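Local coordinates for protein putative pyridoxamine 5-phosphate-dependent dehydrase, Wbdk (PDB 2GMS) that catalyses removal of the C3'-hydroxyl group from GDP-4-keto-6-deoxy-D-mannose with a coenzyme B6 cofactor, on the route to L-colitose of the bacterial O-antigen, at residues V53-G58 with Y249-L254; Y6-S11 with G368-N373; N136-P141 with R333-G338; S307-K312 with E362-N367. All coordinates share one frame; numbering follows the deposited sequence.

Contact 1 of 4, residues V53-G58 with Y249-L254; sequences VMVSSG and YNVRPL. With P0P ([4-(dihydroxymethyl)-5-hydroxy-6-methylpyridin-3-yl]methyl dihydrogen phosphate), chain D; P0P ([4-(dihydroxymethyl)-5-hydroxy-6-methylpyridin-3-yl]methyl dihydrogen phosphate), chain E.
Met54 turns CG opposite its backbone N (chi1 -173°) and stays extended, which brings CG and SD against the Pro253 ring at an oblique angle, CG to CG 3.6 Å. Ser56 instead tucks OG between its own N and carbonyl carbon (chi1 61°), beside CB of Val251, and OG is held by Thr60. In this aspartate aminotransferase (type I) fold, strand 51-55 ends here and passes into helix 58-68, whose N-terminus receives the cofactor phosphate. A weak bond from Ser56 N to Val251 O (2.9 Å) ties the end of the strand to 249-254. Rigid Pro253 suits the apolar wall beside Met54, while small Ser56 suits the close backbone approach. Ser57 N-caps the helix through OG to Thr60 N. Gly58 N grips O2P of one P0P at 2.9 Å, and glycine fits because a CB there would run into O4P. Asn250 closes an Asx turn with OD1 accepting from Arg252 N. Arg252 reaches Glu196 of the second subunit in a salt bridge. The other end of the Asn250 amide serves the second active site of the dimer: ND2 meets O3P of the other P0P at 2.9 Å in a nearly straight bond of 174°.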
# COMPACT_ATOMS: atom_id res chain seq x y z
N VAL A 53 4.83 4.64 13.54
CA VAL A 53 3.63 4.47 12.74
C VAL A 53 3.77 3.18 11.95
O VAL A 53 4.70 3.00 11.16
CB VAL A 53 3.45 5.65 11.79
CG1 VAL A 53 2.28 5.38 10.84
CG2 VAL A 53 3.26 6.94 12.59
N MET A 54 2.87 2.24 12.22
CA MET A 54 2.88 0.97 11.54
C MET A 54 2.17 1.11 10.19
O MET A 54 1.11 1.74 10.08
CB MET A 54 2.22 -0.14 12.38
CG MET A 54 2.37 -1.52 11.76
SD MET A 54 1.47 -2.83 12.66
CE MET A 54 2.46 -4.25 12.15
N VAL A 55 2.78 0.54 9.15
CA VAL A 55 2.26 0.59 7.79
C VAL A 55 2.14 -0.82 7.24
O VAL A 55 2.58 -1.77 7.87
CB VAL A 55 2.98 1.61 6.87
CG1 VAL A 55 2.76 3.00 7.44
CG2 VAL A 55 4.50 1.39 6.83
N SER A 56 1.58 -0.99 6.06
CA SER A 56 1.37 -2.32 5.49
C SER A 56 2.63 -3.12 5.10
O SER A 56 2.60 -4.35 5.03
CB SER A 56 0.37 -2.24 4.33
OG SER A 56 0.90 -1.37 3.33
N SER A 57 3.74 -2.44 4.84
CA SER A 57 5.01 -3.05 4.48
C SER A 57 6.15 -2.07 4.71
O SER A 57 5.97 -0.86 4.91
CB SER A 57 5.08 -3.53 3.00
OG SER A 57 4.84 -2.47 2.07
N GLY A 58 7.36 -2.60 4.65
CA GLY A 58 8.51 -1.74 4.78
C GLY A 58 8.53 -0.89 3.51
O GLY A 58 8.98 0.25 3.53
N TYR A 249 -2.73 7.89 1.05
CA TYR A 249 -3.00 6.56 0.57
C TYR A 249 -3.80 5.81 1.60
O TYR A 249 -4.24 6.39 2.60
CB TYR A 249 -1.62 5.80 0.50
CG TYR A 249 -0.61 6.48 -0.40
CD1 TYR A 249 0.32 7.41 0.09
CD2 TYR A 249 -0.60 6.20 -1.77
CE1 TYR A 249 1.24 8.02 -0.77
CE2 TYR A 249 0.28 6.84 -2.65
CZ TYR A 249 1.22 7.75 -2.15
OH TYR A 249 2.10 8.37 -3.02
N ASN A 250 -3.96 4.52 1.33
CA ASN A 250 -4.54 3.59 2.27
C ASN A 250 -3.46 2.53 2.39
O ASN A 250 -3.38 1.65 1.55
CB ASN A 250 -5.95 3.00 2.01
CG ASN A 250 -6.31 1.90 3.01
OD1 ASN A 250 -5.57 1.66 3.97
ND2 ASN A 250 -7.43 1.20 2.81
N VAL A 251 -2.60 2.67 3.39
CA VAL A 251 -1.54 1.69 3.59
C VAL A 251 -1.61 1.15 5.01
O VAL A 251 -0.58 0.83 5.63
CB VAL A 251 -0.11 2.14 3.23
CG1 VAL A 251 0.04 2.24 1.72
CG2 VAL A 251 0.30 3.47 3.85
N ARG A 252 -2.83 1.07 5.54
CA ARG A 252 -2.94 0.59 6.90
C ARG A 252 -2.57 -0.88 7.04
O ARG A 252 -2.77 -1.65 6.10
CB ARG A 252 -4.37 0.71 7.37
CG ARG A 252 -4.87 2.14 7.54
CD ARG A 252 -6.34 2.14 7.98
NE ARG A 252 -7.20 1.39 7.05
CZ ARG A 252 -8.46 1.70 6.75
NH1 ARG A 252 -9.11 2.72 7.30
NH2 ARG A 252 -9.12 0.95 5.87
N PRO A 253 -2.04 -1.27 8.20
CA PRO A 253 -1.72 -2.67 8.43
C PRO A 253 -2.98 -3.31 9.01
O PRO A 253 -3.91 -2.64 9.47
CB PRO A 253 -0.65 -2.70 9.53
CG PRO A 253 -0.88 -1.41 10.31
CD PRO A 253 -1.61 -0.46 9.37
N LEU A 254 -3.02 -4.63 8.99
CA LEU A 254 -4.16 -5.31 9.57
C LEU A 254 -3.99 -5.35 11.07
O LEU A 254 -2.86 -5.44 11.61
CB LEU A 254 -4.24 -6.76 9.07
CG LEU A 254 -4.62 -6.87 7.59
CD1 LEU A 254 -4.71 -8.34 7.21
CD2 LEU A 254 -5.95 -6.17 7.36
O3 P0P D . 15.69 -4.86 2.29
N1 P0P D . 14.17 -1.66 1.94
C2 P0P D . 15.11 -2.58 2.08
C2A P0P D . 16.56 -2.20 2.19
C3 P0P D . 14.76 -3.90 2.13
C4 P0P D . 13.41 -4.25 2.04
C4A P0P D . 13.03 -5.71 2.14
O4A P0P D . 14.10 -6.43 2.71
O4B P0P D . 12.74 -6.24 0.88
C5 P0P D . 12.42 -3.27 1.81
C6 P0P D . 12.88 -1.98 1.83
C5A P0P D . 11.14 -3.73 1.83
O4P P0P D . 10.38 -4.10 2.90
P P0P D . 9.07 -4.91 2.49
O1P P0P D . 9.54 -6.16 1.84
O2P P0P D . 8.35 -5.25 3.89
O3P P0P D . 8.09 -4.09 1.51
O3 P0P E . -15.88 4.29 -1.76
N1 P0P E . -13.09 4.40 -3.97
C2 P0P E . -14.32 4.55 -3.52
C2A P0P E . -15.41 5.16 -4.36
C3 P0P E . -14.63 4.15 -2.24
C4 P0P E . -13.65 3.57 -1.44
C4A P0P E . -14.04 3.10 -0.04
O4A P0P E . -15.43 2.97 0.05
O4B P0P E . -13.62 4.00 0.93
C5 P0P E . -12.33 3.44 -1.90
C6 P0P E . -12.12 3.84 -3.22
C5A P0P E . -11.52 2.75 -1.08
O4P P0P E . -11.39 1.43 -0.91
P P0P E . -10.57 1.03 0.40
O1P P0P E . -11.31 1.48 1.59
O2P P0P E . -10.55 -0.57 0.44
O3P P0P E . -9.08 1.65 0.42

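Contact 2 of 4, residues Y6-S11 with G368-N373; sequences YPLASS and GLFVGN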
# COMPACT_ATOMS: atom_id res chain seq x y z
N TYR A 6 20.72 -25.95 4.80
CA TYR A 6 20.93 -24.63 5.38
C TYR A 6 20.09 -23.61 4.62
O TYR A 6 20.46 -23.15 3.53
CB TYR A 6 22.44 -24.29 5.23
CG TYR A 6 22.95 -23.03 5.91
CD1 TYR A 6 24.31 -22.90 6.17
CD2 TYR A 6 22.12 -21.96 6.29
CE1 TYR A 6 24.85 -21.76 6.78
CE2 TYR A 6 22.64 -20.81 6.87
CZ TYR A 6 24.01 -20.71 7.13
OH TYR A 6 24.54 -19.58 7.73
N PRO A 7 18.94 -23.29 5.21
CA PRO A 7 17.98 -22.41 4.59
C PRO A 7 18.26 -20.95 4.81
O PRO A 7 18.91 -20.54 5.78
CB PRO A 7 16.64 -22.75 5.24
CG PRO A 7 16.99 -23.45 6.54
CD PRO A 7 18.41 -23.96 6.41
N LEU A 8 17.77 -20.17 3.87
CA LEU A 8 17.98 -18.75 3.98
C LEU A 8 17.06 -18.23 5.06
O LEU A 8 17.46 -17.37 5.84
CB LEU A 8 17.67 -18.03 2.66
CG LEU A 8 18.79 -18.15 1.63
CD1 LEU A 8 18.25 -17.77 0.27
CD2 LEU A 8 19.95 -17.25 2.03
N ALA A 9 15.83 -18.78 5.08
CA ALA A 9 14.80 -18.36 6.03
C ALA A 9 14.26 -19.39 7.02
O ALA A 9 14.46 -20.60 6.91
CB ALA A 9 13.62 -17.70 5.31
N SER A 10 13.52 -18.86 7.99
CA SER A 10 12.89 -19.63 9.03
C SER A 10 11.78 -18.83 9.68
O SER A 10 11.72 -17.61 9.58
CB SER A 10 13.89 -20.02 10.11
OG SER A 10 14.11 -18.95 11.00
N SER A 11 10.91 -19.55 10.38
CA SER A 11 9.83 -18.90 11.07
C SER A 11 10.30 -18.49 12.44
O SER A 11 11.12 -19.15 13.09
CB SER A 11 8.56 -19.74 11.14
OG SER A 11 7.69 -19.21 12.14
N GLY A 368 29.60 -11.14 -5.41
CA GLY A 368 29.06 -11.33 -4.08
C GLY A 368 27.93 -12.37 -4.00
O GLY A 368 27.26 -12.70 -4.98
N LEU A 369 27.75 -12.87 -2.77
CA LEU A 369 26.71 -13.82 -2.43
C LEU A 369 26.42 -13.76 -0.95
O LEU A 369 27.24 -13.26 -0.19
CB LEU A 369 26.78 -15.24 -3.03
CG LEU A 369 28.12 -15.93 -2.85
CD1 LEU A 369 28.79 -15.50 -1.56
CD2 LEU A 369 27.87 -17.43 -2.83
N PHE A 370 25.26 -14.28 -0.57
CA PHE A 370 24.77 -14.24 0.79
C PHE A 370 24.07 -15.54 1.18
O PHE A 370 23.36 -16.15 0.35
CB PHE A 370 23.75 -13.06 0.73
CG PHE A 370 22.74 -12.89 1.83
CD1 PHE A 370 22.96 -11.96 2.85
CD2 PHE A 370 21.55 -13.61 1.84
CE1 PHE A 370 22.02 -11.78 3.86
CE2 PHE A 370 20.60 -13.44 2.84
CZ PHE A 370 20.84 -12.52 3.86
N VAL A 371 24.29 -15.98 2.44
CA VAL A 371 23.65 -17.14 3.08
C VAL A 371 22.96 -16.60 4.33
O VAL A 371 23.30 -15.51 4.81
CB VAL A 371 24.54 -18.34 3.38
CG1 VAL A 371 25.10 -18.90 2.07
CG2 VAL A 371 25.66 -17.93 4.33
N GLY A 372 21.96 -17.32 4.82
CA GLY A 372 21.19 -16.81 5.93
C GLY A 372 21.78 -16.90 7.32
O GLY A 372 22.71 -17.68 7.58
N ASN A 373 21.19 -16.07 8.19
CA ASN A 373 21.45 -15.99 9.63
C ASN A 373 20.05 -16.07 10.21
O ASN A 373 19.12 -15.59 9.57
CB ASN A 373 22.28 -14.79 10.16
CG ASN A 373 22.75 -14.98 11.59
OD1 ASN A 373 22.77 -16.13 12.07
ND2 ASN A 373 23.13 -13.88 12.26
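Tyr6 and Leu8 close on Gly372 from two directions. The hydroxyl of Tyr6 donates to Gly372 O at 2.6 Å, nearly along the C=O axis (169°), and that carbonyl oxygen lies at the edge of the Tyr6 ring, in its plane. The ring of Tyr6 is swung away from the main-chain N (chi1 -173°), which sends it across to that carbonyl; a tyrosine suits the place because its ring fills an apolar setting while its hydroxyl still finds a polar partner. CG2 of Val371 lies 3.9 Å from OH of the same Tyr6. Leu8 offers one branch, CD2, which settles 3.4 Å from Gly372 N and 3.9 Å from CE2 of Phe370. The backbones come so near, CA of Leu8 to CA of Gly372 4.2 Å, that at Gly372 there is no space for a side chain beside Leu8 O, which suits glycine. The loop ahead of helix 15-27 thus lies against the C-terminal part of strand 368-372, an outermost strand of the three-stranded antiparallel sheet. Beyond this first shell, Phe306 of strand 305-310 and Leu385 of helix 379-388 both touch Tyr6 and Val371, and Tyr6 also pairs by backbone bonds with Gly329 and Glu331. The carboxylate of Glu331, a residue that probably binds the sugar nucleotide, accepts from Leu8 N. Asn373, next in the chain after Gly372, is held by its amide: ND2 donates to the carbonyls of Arg275 and Trp303, and OD1 accepts from Asn278.

Contact 3 of 4, residues N136-P141 with R333-G338; sequences NLLGNP and RPIVTG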
# COMPACT_ATOMS: atom_id res chain seq x y z
N ASN A 136 21.01 0.77 6.09
CA ASN A 136 21.92 -0.02 6.93
C ASN A 136 21.85 -1.42 6.37
O ASN A 136 20.88 -2.13 6.59
CB ASN A 136 21.51 0.05 8.40
CG ASN A 136 21.47 1.47 8.87
OD1 ASN A 136 22.46 2.19 8.75
ND2 ASN A 136 20.33 1.89 9.42
N LEU A 137 22.85 -1.80 5.58
CA LEU A 137 22.81 -3.09 4.91
C LEU A 137 23.15 -4.33 5.70
O LEU A 137 24.17 -4.41 6.36
CB LEU A 137 23.68 -3.07 3.64
CG LEU A 137 23.06 -3.78 2.44
CD1 LEU A 137 21.92 -2.98 1.83
CD2 LEU A 137 24.15 -4.03 1.39
N LEU A 138 22.26 -5.31 5.54
CA LEU A 138 22.40 -6.63 6.13
C LEU A 138 22.55 -6.68 7.63
O LEU A 138 23.09 -7.64 8.14
CB LEU A 138 23.60 -7.34 5.50
CG LEU A 138 23.45 -7.64 4.00
CD1 LEU A 138 24.61 -8.53 3.57
CD2 LEU A 138 22.14 -8.34 3.68
N GLY A 139 22.08 -5.66 8.33
CA GLY A 139 22.17 -5.65 9.76
C GLY A 139 23.23 -4.67 10.23
O GLY A 139 23.29 -4.34 11.41
N ASN A 140 24.06 -4.21 9.29
CA ASN A 140 25.20 -3.34 9.57
C ASN A 140 24.92 -1.84 9.48
O ASN A 140 24.64 -1.30 8.42
CB ASN A 140 26.40 -3.71 8.67
CG ASN A 140 27.76 -3.30 9.18
OD1 ASN A 140 28.02 -3.25 10.39
ND2 ASN A 140 28.66 -3.04 8.23
N PRO A 141 25.05 -1.16 10.61
CA PRO A 141 24.81 0.28 10.63
C PRO A 141 25.88 1.07 9.90
O PRO A 141 27.02 0.64 9.72
CB PRO A 141 24.87 0.68 12.11
CG PRO A 141 25.59 -0.45 12.84
CD PRO A 141 25.51 -1.67 11.94
N ARG A 333 21.84 -16.45 -2.05
CA ARG A 333 21.10 -15.29 -2.75
C ARG A 333 22.26 -14.30 -3.19
O ARG A 333 23.42 -14.36 -2.69
CB ARG A 333 19.94 -14.69 -1.77
CG ARG A 333 19.83 -13.17 -1.72
CD ARG A 333 18.86 -12.64 -0.65
NE ARG A 333 18.24 -11.39 -1.07
CZ ARG A 333 17.14 -10.86 -0.53
NH1 ARG A 333 16.32 -11.61 0.22
NH2 ARG A 333 16.80 -9.59 -0.70
N PRO A 334 21.98 -13.43 -4.10
CA PRO A 334 22.86 -12.33 -4.34
C PRO A 334 22.75 -11.42 -3.14
O PRO A 334 21.85 -11.54 -2.30
CB PRO A 334 22.32 -11.57 -5.56
CG PRO A 334 21.11 -12.34 -6.07
CD PRO A 334 21.00 -13.58 -5.21
N ILE A 335 23.68 -10.50 -3.05
CA ILE A 335 23.61 -9.57 -1.96
C ILE A 335 22.55 -8.54 -2.35
O ILE A 335 22.73 -7.66 -3.21
CB ILE A 335 24.94 -8.92 -1.68
CG1 ILE A 335 25.93 -9.99 -1.22
CG2 ILE A 335 24.78 -7.81 -0.63
CD1 ILE A 335 27.39 -9.53 -1.30
N VAL A 336 21.41 -8.72 -1.71
CA VAL A 336 20.26 -7.87 -1.95
C VAL A 336 19.99 -7.93 -3.45
O VAL A 336 19.79 -8.99 -4.02
CB VAL A 336 20.43 -6.46 -1.31
CG1 VAL A 336 19.14 -5.65 -1.25
CG2 VAL A 336 20.97 -6.54 0.10
N THR A 337 20.04 -6.79 -4.10
CA THR A 337 19.79 -6.69 -5.51
C THR A 337 21.07 -6.62 -6.31
O THR A 337 21.01 -6.63 -7.54
CB THR A 337 19.10 -5.33 -5.78
OG1 THR A 337 19.99 -4.23 -5.50
CG2 THR A 337 17.82 -5.23 -4.97
N GLY A 338 22.21 -6.51 -5.62
CA GLY A 338 23.51 -6.35 -6.27
C GLY A 338 23.57 -4.88 -6.72
O GLY A 338 22.99 -4.00 -6.10
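The Phe370 ring against Leu138 and the Trp90 indole close to Val336 are the flat groups that flank the meeting of Leu137 and Leu138 with Ile335 and Val336, itself made by methyl groups. CG2 of Val336 touches both leucines. It stands 4.1 Å from CD1 of Leu137, whose side chain lies aslant to it, and 4.2 Å from CD2 of Leu138, which runs past it in the opposite direction. CG2 of Ile335 meets CD2 of Leu137 and CD1 of Leu138, each at 4.3 Å. Branched aliphatic residues suit this buried junction of two loops, where methyls meet at ordinary van der Waals distances and no polar group has to be satisfied. Each backbone is bent to present its pair. Ile335 to Gly338 form a type II' turn closed by Gly338 N to Ile335 O at 2.7 Å, and Val336 takes its positive-phi corner (phi 55°), pushing its side chain toward the leucines. In the other loop Asn140 N reaches Leu137 O at 2.9 Å, with Gly139 at backbone angles that favour glycine. Glu164, which hydrogen-bonds the cofactor, accepts from Leu138 N and touches Leu137 and Val336, making this a second shell of the active site. The 136-141 loop leads from strand 129-135 to helix 144-151; Leu138 and Ile335 also touch Ser307, and Ile335 touches Ile309, both of strand 305-310, while Phe370 belongs to strand 368-372.

Contact 4 of 4, residues S307-K312 with E362-N367; sequences SFIIKK and EYLDKN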
# COMPACT_ATOMS: atom_id res chain seq x y z
N SER A 307 27.22 -12.21 4.27
CA SER A 307 27.71 -11.90 2.93
C SER A 307 29.14 -12.43 2.67
O SER A 307 29.98 -12.58 3.58
CB SER A 307 27.64 -10.40 2.64
OG SER A 307 28.55 -9.73 3.53
N PHE A 308 29.41 -12.66 1.40
CA PHE A 308 30.71 -13.09 0.96
C PHE A 308 30.98 -12.42 -0.37
O PHE A 308 30.09 -12.38 -1.24
CB PHE A 308 30.78 -14.57 0.59
CG PHE A 308 30.66 -15.56 1.72
CD1 PHE A 308 29.60 -16.46 1.69
CD2 PHE A 308 31.60 -15.64 2.75
CE1 PHE A 308 29.45 -17.43 2.68
CE2 PHE A 308 31.48 -16.62 3.74
CZ PHE A 308 30.39 -17.49 3.70
N ILE A 309 32.21 -11.92 -0.50
CA ILE A 309 32.74 -11.30 -1.70
C ILE A 309 34.01 -12.07 -2.06
O ILE A 309 34.91 -12.25 -1.21
CB ILE A 309 33.08 -9.82 -1.57
CG1 ILE A 309 31.99 -9.00 -0.90
CG2 ILE A 309 33.58 -9.21 -2.89
CD1 ILE A 309 30.99 -8.37 -1.86
N ILE A 310 34.07 -12.55 -3.31
CA ILE A 310 35.23 -13.31 -3.76
C ILE A 310 36.41 -12.36 -3.82
O ILE A 310 36.29 -11.23 -4.28
CB ILE A 310 34.99 -14.04 -5.08
CG1 ILE A 310 33.91 -15.09 -4.91
CG2 ILE A 310 36.27 -14.76 -5.50
CD1 ILE A 310 33.36 -15.55 -6.25
N LYS A 311 37.54 -12.81 -3.30
CA LYS A 311 38.73 -11.98 -3.32
C LYS A 311 39.26 -11.78 -4.73
O LYS A 311 39.22 -12.68 -5.59
CB LYS A 311 39.83 -12.58 -2.46
CG LYS A 311 39.57 -12.34 -0.99
CD LYS A 311 40.52 -13.14 -0.11
CE LYS A 311 40.57 -12.59 1.31
NZ LYS A 311 40.74 -13.66 2.29
N LYS A 312 39.78 -10.58 -4.98
CA LYS A 312 40.31 -10.31 -6.30
C LYS A 312 41.53 -11.18 -6.62
O LYS A 312 42.36 -11.50 -5.75
CB LYS A 312 40.69 -8.85 -6.41
CG LYS A 312 39.56 -7.98 -6.91
CD LYS A 312 39.83 -6.49 -6.69
CE LYS A 312 38.97 -5.58 -7.56
NZ LYS A 312 39.02 -4.15 -7.16
N GLU A 362 29.72 -2.66 -8.76
CA GLU A 362 29.88 -3.58 -9.88
C GLU A 362 30.64 -4.85 -9.51
O GLU A 362 30.30 -5.91 -9.98
CB GLU A 362 30.48 -2.93 -11.13
CG GLU A 362 29.59 -1.79 -11.64
CD GLU A 362 30.32 -0.97 -12.67
OE1 GLU A 362 31.49 -1.14 -12.94
OE2 GLU A 362 29.58 -0.06 -13.25
N TYR A 363 31.66 -4.72 -8.65
CA TYR A 363 32.43 -5.85 -8.19
C TYR A 363 31.54 -6.80 -7.39
O TYR A 363 31.50 -7.99 -7.65
CB TYR A 363 33.67 -5.42 -7.35
CG TYR A 363 34.56 -6.62 -7.07
CD1 TYR A 363 35.35 -7.13 -8.11
CD2 TYR A 363 34.59 -7.29 -5.84
CE1 TYR A 363 36.16 -8.24 -7.94
CE2 TYR A 363 35.40 -8.41 -5.64
CZ TYR A 363 36.19 -8.88 -6.70
OH TYR A 363 37.00 -9.97 -6.56
N LEU A 364 30.81 -6.24 -6.43
CA LEU A 364 29.91 -6.98 -5.59
C LEU A 364 28.85 -7.66 -6.44
O LEU A 364 28.43 -8.79 -6.17
CB LEU A 364 29.24 -6.00 -4.61
CG LEU A 364 28.05 -6.60 -3.83
CD1 LEU A 364 27.93 -5.93 -2.47
CD2 LEU A 364 26.72 -6.42 -4.57
N ASP A 365 28.40 -6.96 -7.49
CA ASP A 365 27.38 -7.52 -8.37
C ASP A 365 27.76 -8.83 -9.01
O ASP A 365 26.96 -9.75 -9.20
CB ASP A 365 26.98 -6.55 -9.49
CG ASP A 365 25.65 -6.92 -10.08
OD1 ASP A 365 24.60 -6.64 -9.56
OD2 ASP A 365 25.73 -7.60 -11.19
N LYS A 366 29.02 -8.88 -9.34
CA LYS A 366 29.51 -10.02 -10.02
C LYS A 366 30.19 -11.01 -9.10
O LYS A 366 30.22 -12.20 -9.40
CB LYS A 366 30.35 -9.49 -11.20
CG LYS A 366 31.61 -10.25 -11.54
CD LYS A 366 32.74 -9.33 -12.01
CE LYS A 366 32.30 -7.88 -12.24
NZ LYS A 366 33.35 -6.88 -12.01
N ASN A 367 30.70 -10.56 -7.96
CA ASN A 367 31.38 -11.46 -7.05
C ASN A 367 30.78 -11.67 -5.68
O ASN A 367 31.41 -12.30 -4.83
CB ASN A 367 32.84 -11.04 -6.83
CG ASN A 367 33.54 -10.99 -8.14
OD1 ASN A 367 33.93 -12.03 -8.68
ND2 ASN A 367 33.63 -9.78 -8.68
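Strand 307-310 and helix 362-367 lie nearly at right angles, their axes 7.7 Å apart at 100°, and Ile310 N donates to Asn367 O at 3.1 Å in a fairly straight bond. Tyr363 carries most of the side-chain contact. A chi1 near trans (-171°) extends its ring to the strand, where OH donates to Ile310 O at 2.7 Å from above the carbonyl plane, while the acceptor stays in the ring plane. CG2 of Ile309 presses on the ring edge, 3.4 Å from CE2 of Tyr363. One face receives CE of Lys312, a CH-pi contact 4.3 Å from the centroid, although this lysine is poorly ordered and exposed. Over the opposite face, offset toward the rim, stands ND2 of Asn367. Tyrosine thus combines a long apolar ring for Ile309 and Lys312 with a hydroxyl for Ile310 O. In the three-stranded antiparallel sheet, helix 359-367 gives way at once to strand 368-372, neighbour of 305-310, so the Ile310 bond continues the pairing of Phe308 with Leu369 onto the last residue of the helix. Asparagine suits that end, because Tyr363 O accepts from both Asn367 N and Asn367 ND2. Beta-branched Ile309 suits a strand while still reaching the helix: its CD1 meets Leu364 CG at 4.0 Å, the side chains crossing at about a right angle. Leu321 and Arg318 of helix 318-327 pack on Ile310.

Contacts 2, 3 and 4 form one cluster: their centres are 12 to 17 Å apart, and each pair of contacts touches. Contacts 2 and 4 share the antiparallel sheet of strands 305-310 and 368-372, while the backbone of Phe370 probably bonds to Arg333 of contact 3. Contact 1 stands apart, its centre about 23 Å from that of contact 3 and 35 Å from that of contact 4, at an edge strand of the large mixed sheet. Along the chain, contact 2 brings the N-terminal loop back to the last strand and encloses the other three; contact 3 crosses both contacts 1 and 4. Contact 1 bonds to the phosphates of both cofactors of the dimer, and contact 3 lies close to one of them; both touch the second subunit.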